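Hydrogen peroxide-inducible genes activator (Corynebacterium glutamicum, PDB 6G1D) probably senses hydrogen peroxide through a redox-active cysteine and, as a LysR-type transcription factor, controls the transcription of peroxide-response genes. Local coordinates at residues B[175-180]-B[251-256]; B[182-187]-B[196-201]; B[239-244]-B[262-267]. The protein carries 1 engineered substitution. One frame throughout, in Å; residues are numbered along the deposited sequence.

Interaction 1: residues B[175-180]-B[251-256]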
loop_
_atom_site.group_PDB
_atom_site.type_symbol
_atom_site.label_atom_id
_atom_site.label_comp_id
_atom_site.label_asym_id
_atom_site.label_seq_id
_atom_site.Cartn_x
_atom_site.Cartn_y
_atom_site.Cartn_z
ATOM N N ILE B 175 -13.715 -27.390 11.829
ATOM C CA ILE B 175 -13.787 -27.764 13.217
ATOM C C ILE B 175 -13.861 -26.459 14.020
ATOM O O ILE B 175 -13.299 -25.451 13.614
ATOM C CB ILE B 175 -12.562 -28.585 13.644
ATOM C CG1 ILE B 175 -12.754 -29.187 15.053
ATOM C CG2 ILE B 175 -11.257 -27.767 13.587
ATOM C CD1 ILE B 175 -11.853 -30.381 15.333
ATOM N N VAL B 176 -14.584 -26.498 15.128
ATOM C CA VAL B 176 -14.727 -25.360 16.042
ATOM C C VAL B 176 -13.576 -25.374 17.027
ATOM O O VAL B 176 -13.262 -26.405 17.600
ATOM C CB VAL B 176 -16.063 -25.421 16.796
ATOM C CG1 VAL B 176 -16.226 -24.212 17.711
ATOM C CG2 VAL B 176 -17.236 -25.520 15.826
ATOM N N VAL B 177 -12.951 -24.239 17.233
ATOM C CA VAL B 177 -11.823 -24.114 18.129
ATOM C C VAL B 177 -12.170 -23.072 19.189
ATOM O O VAL B 177 -12.584 -21.958 18.871
ATOM C CB VAL B 177 -10.539 -23.671 17.377
ATOM C CG1 VAL B 177 -9.349 -23.583 18.335
ATOM C CG2 VAL B 177 -10.259 -24.653 16.251
ATOM N N THR B 178 -11.976 -23.433 20.451
ATOM C CA THR B 178 -12.348 -22.589 21.594
ATOM C C THR B 178 -11.226 -22.599 22.607
ATOM O O THR B 178 -10.309 -23.423 22.520
ATOM C CB THR B 178 -13.589 -23.150 22.292
ATOM O OG1 THR B 178 -13.295 -24.409 22.940
ATOM C CG2 THR B 178 -14.724 -23.364 21.277
ATOM N N ALA B 179 -11.304 -21.700 23.591
ATOM C CA ALA B 179 -10.446 -21.800 24.748
ATOM C C ALA B 179 -10.752 -23.113 25.476
ATOM O O ALA B 179 -11.868 -23.647 25.430
ATOM C CB ALA B 179 -10.652 -20.621 25.692
ATOM N N SER B 180 -9.739 -23.645 26.125
ATOM C CA SER B 180 -9.868 -24.852 26.968
ATOM C C SER B 180 -11.051 -24.856 27.938
ATOM O O SER B 180 -11.702 -25.879 28.116
ATOM C CB SER B 180 -8.606 -25.007 27.799
ATOM O OG SER B 180 -7.588 -25.404 26.926
ATOM N N THR B 251 -13.329 -19.701 17.135
ATOM C CA THR B 251 -13.300 -19.667 15.668
ATOM C C THR B 251 -13.564 -21.027 15.049
ATOM O O THR B 251 -13.806 -22.008 15.752
ATOM C CB THR B 251 -11.989 -19.010 15.159
ATOM O OG1 THR B 251 -12.148 -18.530 13.807
ATOM C CG2 THR B 251 -10.825 -19.984 15.236
ATOM N N LEU B 252 -13.601 -21.043 13.721
ATOM C CA LEU B 252 -13.622 -22.294 12.953
ATOM C C LEU B 252 -12.383 -22.332 12.046
ATOM O O LEU B 252 -12.014 -21.321 11.480
ATOM C CB LEU B 252 -14.875 -22.457 12.126
ATOM C CG LEU B 252 -16.169 -22.859 12.839
ATOM C CD1 LEU B 252 -16.694 -21.758 13.767
ATOM C CD2 LEU B 252 -17.240 -23.267 11.860
ATOM N N VAL B 253 -11.739 -23.488 11.971
ATOM C CA VAL B 253 -10.609 -23.676 11.073
ATOM C C VAL B 253 -10.823 -24.931 10.217
ATOM O O VAL B 253 -11.569 -25.842 10.579
ATOM C CB VAL B 253 -9.258 -23.733 11.797
ATOM C CG1 VAL B 253 -9.052 -22.466 12.609
ATOM C CG2 VAL B 253 -9.119 -24.992 12.646
ATOM N N PRO B 254 -10.172 -24.971 9.049
ATOM C CA PRO B 254 -10.211 -26.209 8.258
ATOM C C PRO B 254 -9.456 -27.309 8.961
ATOM O O PRO B 254 -8.460 -27.022 9.619
ATOM C CB PRO B 254 -9.481 -25.828 6.966
ATOM C CG PRO B 254 -9.333 -24.347 7.014
ATOM C CD PRO B 254 -9.340 -23.929 8.421
ATOM N N ILE B 255 -9.908 -28.554 8.833
ATOM C CA ILE B 255 -9.265 -29.646 9.555
ATOM C C ILE B 255 -7.778 -29.867 9.244
ATOM O O ILE B 255 -7.031 -30.294 10.118
ATOM C CB ILE B 255 -10.015 -30.972 9.455
ATOM C CG1 ILE B 255 -10.194 -31.458 8.011
ATOM C CG2 ILE B 255 -11.351 -30.877 10.217
ATOM C CD1 ILE B 255 -10.562 -32.931 7.994
ATOM N N SER B 256 -7.334 -29.528 8.041
ATOM C CA SER B 256 -5.896 -29.627 7.711
ATOM C C SER B 256 -5.054 -28.717 8.569
ATOM O O SER B 256 -3.884 -28.987 8.752
ATOM C CB SER B 256 -5.612 -29.351 6.223
ATOM O OG SER B 256 -5.915 -28.000 5.891
#

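Interaction 2: residues B[182-187]-B[196-201]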
loop_
_atom_site.group_PDB
_atom_site.type_symbol
_atom_site.label_atom_id
_atom_site.label_comp_id
_atom_site.label_asym_id
_atom_site.label_seq_id
_atom_site.Cartn_x
_atom_site.Cartn_y
_atom_site.Cartn_z
ATOM N N HIS B 182 -13.936 -23.217 27.643
ATOM C CA HIS B 182 -15.206 -22.908 27.032
ATOM C C HIS B 182 -16.154 -24.072 27.190
ATOM O O HIS B 182 -15.750 -25.232 27.183
ATOM C CB HIS B 182 -15.015 -22.530 25.556
ATOM C CG HIS B 182 -16.274 -22.119 24.852
ATOM N ND1 HIS B 182 -17.103 -22.983 24.177
ATOM C CD2 HIS B 182 -16.822 -20.888 24.724
ATOM C CE1 HIS B 182 -18.114 -22.298 23.670
ATOM N NE2 HIS B 182 -17.974 -21.028 24.001
ATOM N N PRO B 183 -17.459 -23.775 27.358
ATOM C CA PRO B 183 -18.393 -24.906 27.573
ATOM C C PRO B 183 -18.565 -25.937 26.439
ATOM O O PRO B 183 -18.987 -27.055 26.676
ATOM C CB PRO B 183 -19.719 -24.188 27.873
ATOM C CG PRO B 183 -19.532 -22.756 27.395
ATOM C CD PRO B 183 -18.081 -22.479 27.667
ATOM N N PHE B 184 -18.298 -25.545 25.208
ATOM C CA PHE B 184 -18.294 -26.464 24.058
ATOM C C PHE B 184 -17.046 -27.325 23.917
ATOM O O PHE B 184 -17.090 -28.243 23.137
ATOM C CB PHE B 184 -18.525 -25.736 22.729
ATOM C CG PHE B 184 -19.845 -25.008 22.618
ATOM C CD1 PHE B 184 -20.903 -25.229 23.520
ATOM C CD2 PHE B 184 -20.058 -24.143 21.553
ATOM C CE1 PHE B 184 -22.101 -24.569 23.379
ATOM C CE2 PHE B 184 -21.285 -23.505 21.404
ATOM C CZ PHE B 184 -22.280 -23.683 22.352
ATOM N N ALA B 185 -15.996 -27.069 24.687
ATOM C CA ALA B 185 -14.815 -27.934 24.680
ATOM C C ALA B 185 -15.136 -29.441 24.610
ATOM O O ALA B 185 -15.826 -29.960 25.433
ATOM C CB ALA B 185 -13.948 -27.617 25.876
ATOM N N GLY B 186 -14.673 -30.099 23.536
ATOM C CA GLY B 186 -14.821 -31.516 23.330
ATOM C C GLY B 186 -16.178 -32.009 22.854
ATOM O O GLY B 186 -16.319 -33.164 22.537
ATOM N N ARG B 187 -17.176 -31.159 22.762
ATOM C CA ARG B 187 -18.491 -31.593 22.278
ATOM C C ARG B 187 -18.459 -31.934 20.785
ATOM O O ARG B 187 -17.803 -31.244 19.995
ATOM C CB ARG B 187 -19.536 -30.491 22.525
ATOM C CG ARG B 187 -19.773 -30.309 24.003
ATOM C CD ARG B 187 -21.001 -29.486 24.297
ATOM N NE ARG B 187 -22.162 -29.985 23.597
ATOM C CZ ARG B 187 -23.264 -29.269 23.378
ATOM N NH1 ARG B 187 -23.388 -28.027 23.857
ATOM N NH2 ARG B 187 -24.257 -29.809 22.677
ATOM N N GLU B 196 -24.535 -19.047 17.469
ATOM C CA GLU B 196 -25.088 -17.882 18.127
ATOM C C GLU B 196 -24.398 -17.633 19.456
ATOM O O GLU B 196 -24.253 -16.511 19.882
ATOM C CB GLU B 196 -26.575 -18.079 18.356
ATOM C CG GLU B 196 -27.395 -16.818 18.180
ATOM C CD GLU B 196 -27.025 -15.733 19.162
ATOM O OE1 GLU B 196 -27.023 -14.547 18.780
ATOM O OE2 GLU B 196 -26.728 -16.069 20.319
ATOM N N ASP B 197 -24.028 -18.708 20.125
ATOM C CA ASP B 197 -23.402 -18.651 21.426
ATOM C C ASP B 197 -21.900 -18.415 21.401
ATOM O O ASP B 197 -21.281 -18.421 22.472
ATOM C CB ASP B 197 -23.679 -19.962 22.178
ATOM C CG ASP B 197 -25.159 -20.243 22.353
ATOM O OD1 ASP B 197 -25.967 -19.285 22.471
ATOM O OD2 ASP B 197 -25.482 -21.452 22.390
ATOM N N LEU B 198 -21.307 -18.250 20.219
ATOM C CA LEU B 198 -19.873 -17.984 20.106
ATOM C C LEU B 198 -19.652 -16.534 19.770
ATOM O O LEU B 198 -20.432 -15.940 19.015
ATOM C CB LEU B 198 -19.246 -18.856 18.997
ATOM C CG LEU B 198 -19.425 -20.358 19.228
ATOM C CD1 LEU B 198 -18.851 -21.173 18.098
ATOM C CD2 LEU B 198 -18.766 -20.765 20.523
ATOM N N ASP B 199 -18.593 -15.954 20.333
ATOM C CA ASP B 199 -18.058 -14.694 19.823
ATOM C C ASP B 199 -17.025 -15.092 18.791
ATOM O O ASP B 199 -15.898 -15.412 19.164
ATOM C CB ASP B 199 -17.428 -13.853 20.948
ATOM C CG ASP B 199 -18.467 -13.340 21.936
ATOM O OD1 ASP B 199 -18.188 -13.404 23.147
ATOM O OD2 ASP B 199 -19.575 -12.906 21.512
ATOM N N LEU B 200 -17.415 -15.074 17.525
ATOM C CA LEU B 200 -16.530 -15.524 16.454
ATOM C C LEU B 200 -15.444 -14.513 16.169
ATOM O O LEU B 200 -15.736 -13.332 15.997
ATOM C CB LEU B 200 -17.323 -15.820 15.176
ATOM C CG LEU B 200 -18.298 -16.972 15.280
ATOM C CD1 LEU B 200 -19.151 -16.986 14.001
ATOM C CD2 LEU B 200 -17.541 -18.292 15.502
ATOM N N LEU B 201 -14.194 -14.977 16.139
ATOM C CA LEU B 201 -13.053 -14.184 15.662
ATOM C C LEU B 201 -12.732 -14.726 14.303
ATOM O O LEU B 201 -12.404 -15.908 14.154
ATOM C CB LEU B 201 -11.842 -14.334 16.574
ATOM C CG LEU B 201 -12.085 -13.976 18.020
ATOM C CD1 LEU B 201 -11.006 -14.495 18.949
ATOM C CD2 LEU B 201 -12.165 -12.479 18.162
#

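Interaction 3: residues B[239-244]-B[262-267]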
loop_
_atom_site.group_PDB
_atom_site.type_symbol
_atom_site.label_atom_id
_atom_site.label_comp_id
_atom_site.label_asym_id
_atom_site.label_seq_id
_atom_site.Cartn_x
_atom_site.Cartn_y
_atom_site.Cartn_z
ATOM N N THR B 239 -2.504 -15.906 14.637
ATOM C CA THR B 239 -2.917 -14.779 15.488
ATOM C C THR B 239 -4.293 -15.023 16.093
ATOM O O THR B 239 -4.492 -14.782 17.268
ATOM C CB THR B 239 -2.868 -13.452 14.726
ATOM O OG1 THR B 239 -1.511 -13.195 14.382
ATOM C CG2 THR B 239 -3.407 -12.302 15.561
ATOM N N VAL B 240 -5.217 -15.557 15.315
ATOM C CA VAL B 240 -6.549 -15.850 15.831
ATOM C C VAL B 240 -6.434 -16.872 16.996
ATOM O O VAL B 240 -7.085 -16.689 18.021
ATOM C CB VAL B 240 -7.496 -16.365 14.724
ATOM C CG1 VAL B 240 -8.842 -16.853 15.256
ATOM C CG2 VAL B 240 -7.736 -15.216 13.725
ATOM N N MET B 241 -5.588 -17.887 16.856
ATOM C CA MET B 241 -5.424 -18.903 17.894
ATOM C C MET B 241 -4.924 -18.286 19.193
ATOM O O MET B 241 -5.396 -18.661 20.250
ATOM C CB MET B 241 -4.467 -20.012 17.453
ATOM C CG MET B 241 -4.959 -20.872 16.292
ATOM S SD MET B 241 -6.519 -21.756 16.492
ATOM C CE MET B 241 -7.574 -20.779 15.477
ATOM N N GLN B 242 -4.029 -17.307 19.128
ATOM C CA GLN B 242 -3.569 -16.625 20.330
ATOM C C GLN B 242 -4.708 -15.857 21.005
ATOM O O GLN B 242 -4.791 -15.794 22.239
ATOM C CB GLN B 242 -2.401 -15.660 20.054
ATOM C CG GLN B 242 -1.225 -16.162 19.224
ATOM C CD GLN B 242 -0.505 -17.378 19.860
ATOM O OE1 GLN B 242 -1.146 -18.294 20.360
ATOM N NE2 GLN B 242 0.825 -17.367 19.867
ATOM N N LEU B 243 -5.578 -15.268 20.200
ATOM C CA LEU B 243 -6.753 -14.533 20.736
ATOM C C LEU B 243 -7.709 -15.515 21.393
ATOM O O LEU B 243 -8.273 -15.206 22.434
ATOM C CB LEU B 243 -7.460 -13.693 19.643
ATOM C CG LEU B 243 -6.516 -12.689 18.974
ATOM C CD1 LEU B 243 -7.188 -11.969 17.824
ATOM C CD2 LEU B 243 -5.979 -11.639 19.932
ATOM N N VAL B 244 -7.881 -16.695 20.785
ATOM C CA VAL B 244 -8.761 -17.725 21.332
ATOM C C VAL B 244 -8.207 -18.223 22.663
ATOM O O VAL B 244 -8.967 -18.350 23.634
ATOM C CB VAL B 244 -8.970 -18.898 20.352
ATOM C CG1 VAL B 244 -9.718 -20.037 21.038
ATOM C CG2 VAL B 244 -9.731 -18.463 19.115
ATOM N N CYS B 262 -3.816 -25.957 16.216
ATOM C CA CYS B 262 -4.770 -26.297 17.286
ATOM C C CYS B 262 -4.257 -27.183 18.392
ATOM O O CYS B 262 -5.052 -27.599 19.217
ATOM C CB CYS B 262 -5.991 -27.000 16.712
ATOM S SG CYS B 262 -6.781 -26.055 15.451
ATOM N N THR B 263 -2.954 -27.464 18.408
ATOM C CA THR B 263 -2.341 -28.291 19.450
ATOM C C THR B 263 -1.629 -27.465 20.505
ATOM O O THR B 263 -1.196 -28.023 21.513
ATOM C CB THR B 263 -1.330 -29.286 18.862
ATOM O OG1 THR B 263 -0.261 -28.571 18.241
ATOM C CG2 THR B 263 -2.025 -30.181 17.833
ATOM N N ARG B 264 -1.522 -26.139 20.308
ATOM C CA ARG B 264 -0.873 -25.314 21.325
ATOM C C ARG B 264 -1.669 -25.364 22.639
ATOM O O ARG B 264 -2.864 -25.656 22.608
ATOM C CB ARG B 264 -0.678 -23.894 20.838
ATOM C CG ARG B 264 -1.944 -23.103 20.713
ATOM C CD ARG B 264 -1.708 -21.795 19.966
ATOM N NE ARG B 264 -1.581 -22.041 18.545
ATOM C CZ ARG B 264 -1.077 -21.198 17.652
ATOM N NH1 ARG B 264 -0.655 -19.983 18.017
ATOM N NH2 ARG B 264 -1.022 -21.559 16.370
ATOM N N PRO B 265 -1.002 -25.128 23.778
ATOM C CA PRO B 265 -1.710 -25.206 25.072
ATOM C C PRO B 265 -2.794 -24.125 25.185
ATOM O O PRO B 265 -2.597 -23.007 24.667
ATOM C CB PRO B 265 -0.604 -24.903 26.104
ATOM C CG PRO B 265 0.698 -25.099 25.383
ATOM C CD PRO B 265 0.417 -24.748 23.959
ATOM N N GLY B 266 -3.928 -24.479 25.780
ATOM C CA GLY B 266 -5.023 -23.552 26.002
ATOM C C GLY B 266 -6.150 -23.560 24.993
ATOM O O GLY B 266 -7.070 -22.718 25.107
ATOM N N LEU B 267 -6.101 -24.482 24.020
ATOM C CA LEU B 267 -7.165 -24.634 23.037
ATOM C C LEU B 267 -7.919 -25.920 23.238
ATOM O O LEU B 267 -7.352 -26.883 23.700
ATOM C CB LEU B 267 -6.597 -24.617 21.629
ATOM C CG LEU B 267 -5.960 -23.308 21.180
ATOM C CD1 LEU B 267 -5.475 -23.435 19.754
ATOM C CD2 LEU B 267 -6.950 -22.174 21.243
#

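Interaction 1: residues B[175-180]-B[251-256]
An antiparallel strand pair at one edge of a mixed sheet joins residues 175-180 to residues 251-256. Val176 and Leu252 form the central non-hydrogen-bonded pair, flanked by the hydrogen-bonded pairs Ile175-Val253 and Val177-Thr251. In the first of these, Ile175 N donates to Val253 O at 2.9 Å, and Val253 N returns a bond to Ile175 O. In the second, Val177 N reaches Thr251 O at 2.8 Å in an almost straight bond, with an N-H...O angle of 176°. Thr251 N completes the pair by donating to Val177 O. Between these two pairs, Leu252 CA makes a CA-H...O contact with Ile175 O at 3.2 Å. The short strand axes diverge clearly from strict antiparallel, with 134° between their directions.

The sheet belongs to the LysR substrate-binding domain, whose family is related to the periplasmic binding proteins. Strand 251-254 is the outermost strand on this side within the chain. Strand 164-179 is bonded along its other edge to strand 267-287, where Val176 and Ala270 are joined by backbone hydrogen bonding.

Ile175, Val177, Thr251 and Val253 share one face of the sheet. Val253 CG2 sits between the backbone N and the carbonyl carbon of its own residue. There it touches both Ile175 CG2, at 3.6 Å, and Val177 CG2, at 3.8 Å. Ile175 and Val253 lie side by side, whereas Val177 meets Val253 at a slant. Met241 of helix 237-245 and Cys262 pack on this face. On the opposite face Val176 CG2 lies 4.1 Å from Leu252 CG, again side by side. Thr251 OG1 is hydrogen-bonded to Leu201 O, which ties the edge strand to a neighbouring loop.

Interaction 2: residues B[182-187]-B[196-201]
The His182 and Phe184 rings both meet Leu198 CD2 obliquely. At the edge of the phenyl ring, in its plane, lies Asp197 OD2, 3.9 Å from Phe184 CZ. Ring and carboxylate planes are turned 54° apart. The imidazole of His182 has Pro183 CD over one face, offset toward the rim, and Phe184 CB at its edge.

Leu198 CD2 is the shared contact. Leu198 CD2 lies 3.6 Å from His182 CE1 and 3.8 Å from Phe184 CD2. Leu198 CG lies anti to its own carbonyl carbon (chi1 -59°), and the CD2 branch then reaches the two rings. The leucine crosses the histidine at about a right angle.

Residues 182-187 have no regular helix or strand, and residues 196-197 end a 3-10 segment; both segments lie between strand 164-179 and helix 208-219. Residues 182-187 form a type I turn from His182 to Ala185 and a type II turn from Phe184 to Arg187. Leu190 and Ala194 add to the packing on Phe184.

The contact between the two segments is mainly apolar, centred on one leucine methyl. The carboxylate oxygen at the phenyl edge faces the C-H at CZ, an arrangement consistent with a weak electrostatic attraction.

Interaction 3: residues B[239-244]-B[262-267]
Arg264 CG sits between the backbone N and the carbonyl carbon of its residue (chi1 70°), and the chain bends at chi3, which sets NE; the guanidinium beyond it meets Met241 and Gln242. The Gln242 chain bends at chi2 (-60°), and its amide meets the arginine although its CB points away from the other segment. Met241 CB lies over the centre of one guanidinium face, 3.6 Å from Arg264 CZ. Arg264 NH1 donates to Gln242 OE1 at 2.9 Å, with an N-H...O angle of 150°. The oxygen lies near the guanidinium plane, but NH1 stands well above the carbonyl plane. The two planar groups are almost perpendicular.

Apolar contacts continue from Met241 to Val244, one turn further along the helix. Val244 CG1 packs on Leu267 CD2 at 3.5 Å, while Met241 SD touches Leu267 CD1 at 3.8 Å. Cys262 SG is 4.4 Å from Met241 SD.

These residues join helix 237-245 to the turn that leads into strand 267-287, beside a subunit interface. Gln242 NE2 bonds to Pro112 O of the second subunit, and Trp260 of that subunit packs on Gln242 and Arg264. Arg264 NH2 also forms a salt bridge with Glu261 of its own chain. All three guanidinium nitrogens are engaged, and Glu261 probably balances the positive charge. Gln242 uses both ends of its amide, linking Arg264 to the neighbouring subunit.

In the fold
The three contacts lie close together, on the same side of the chain's centre, all within the LysR substrate-binding family region. Interactions 1 and 3 have centres about 9 Å apart. Helix 237-245 runs directly ahead of strand 251-254 in the chain, and Met241 CE packs 3.4 Å from Thr251 CG2. Ser180 N probably bonds to Gly266 O at 3.0 Å. Interaction 2 is centred about 10 Å from interaction 1 and belongs to the connection that follows strand 164-179. Val176 CG1 meets Leu198 CD1 at 4.0 Å on the Leu252 side of the sheet. Interactions 2 and 3 are about 13 Å apart between centres, joined where Leu201 CD1 meets Leu243 CB at 3.7 Å.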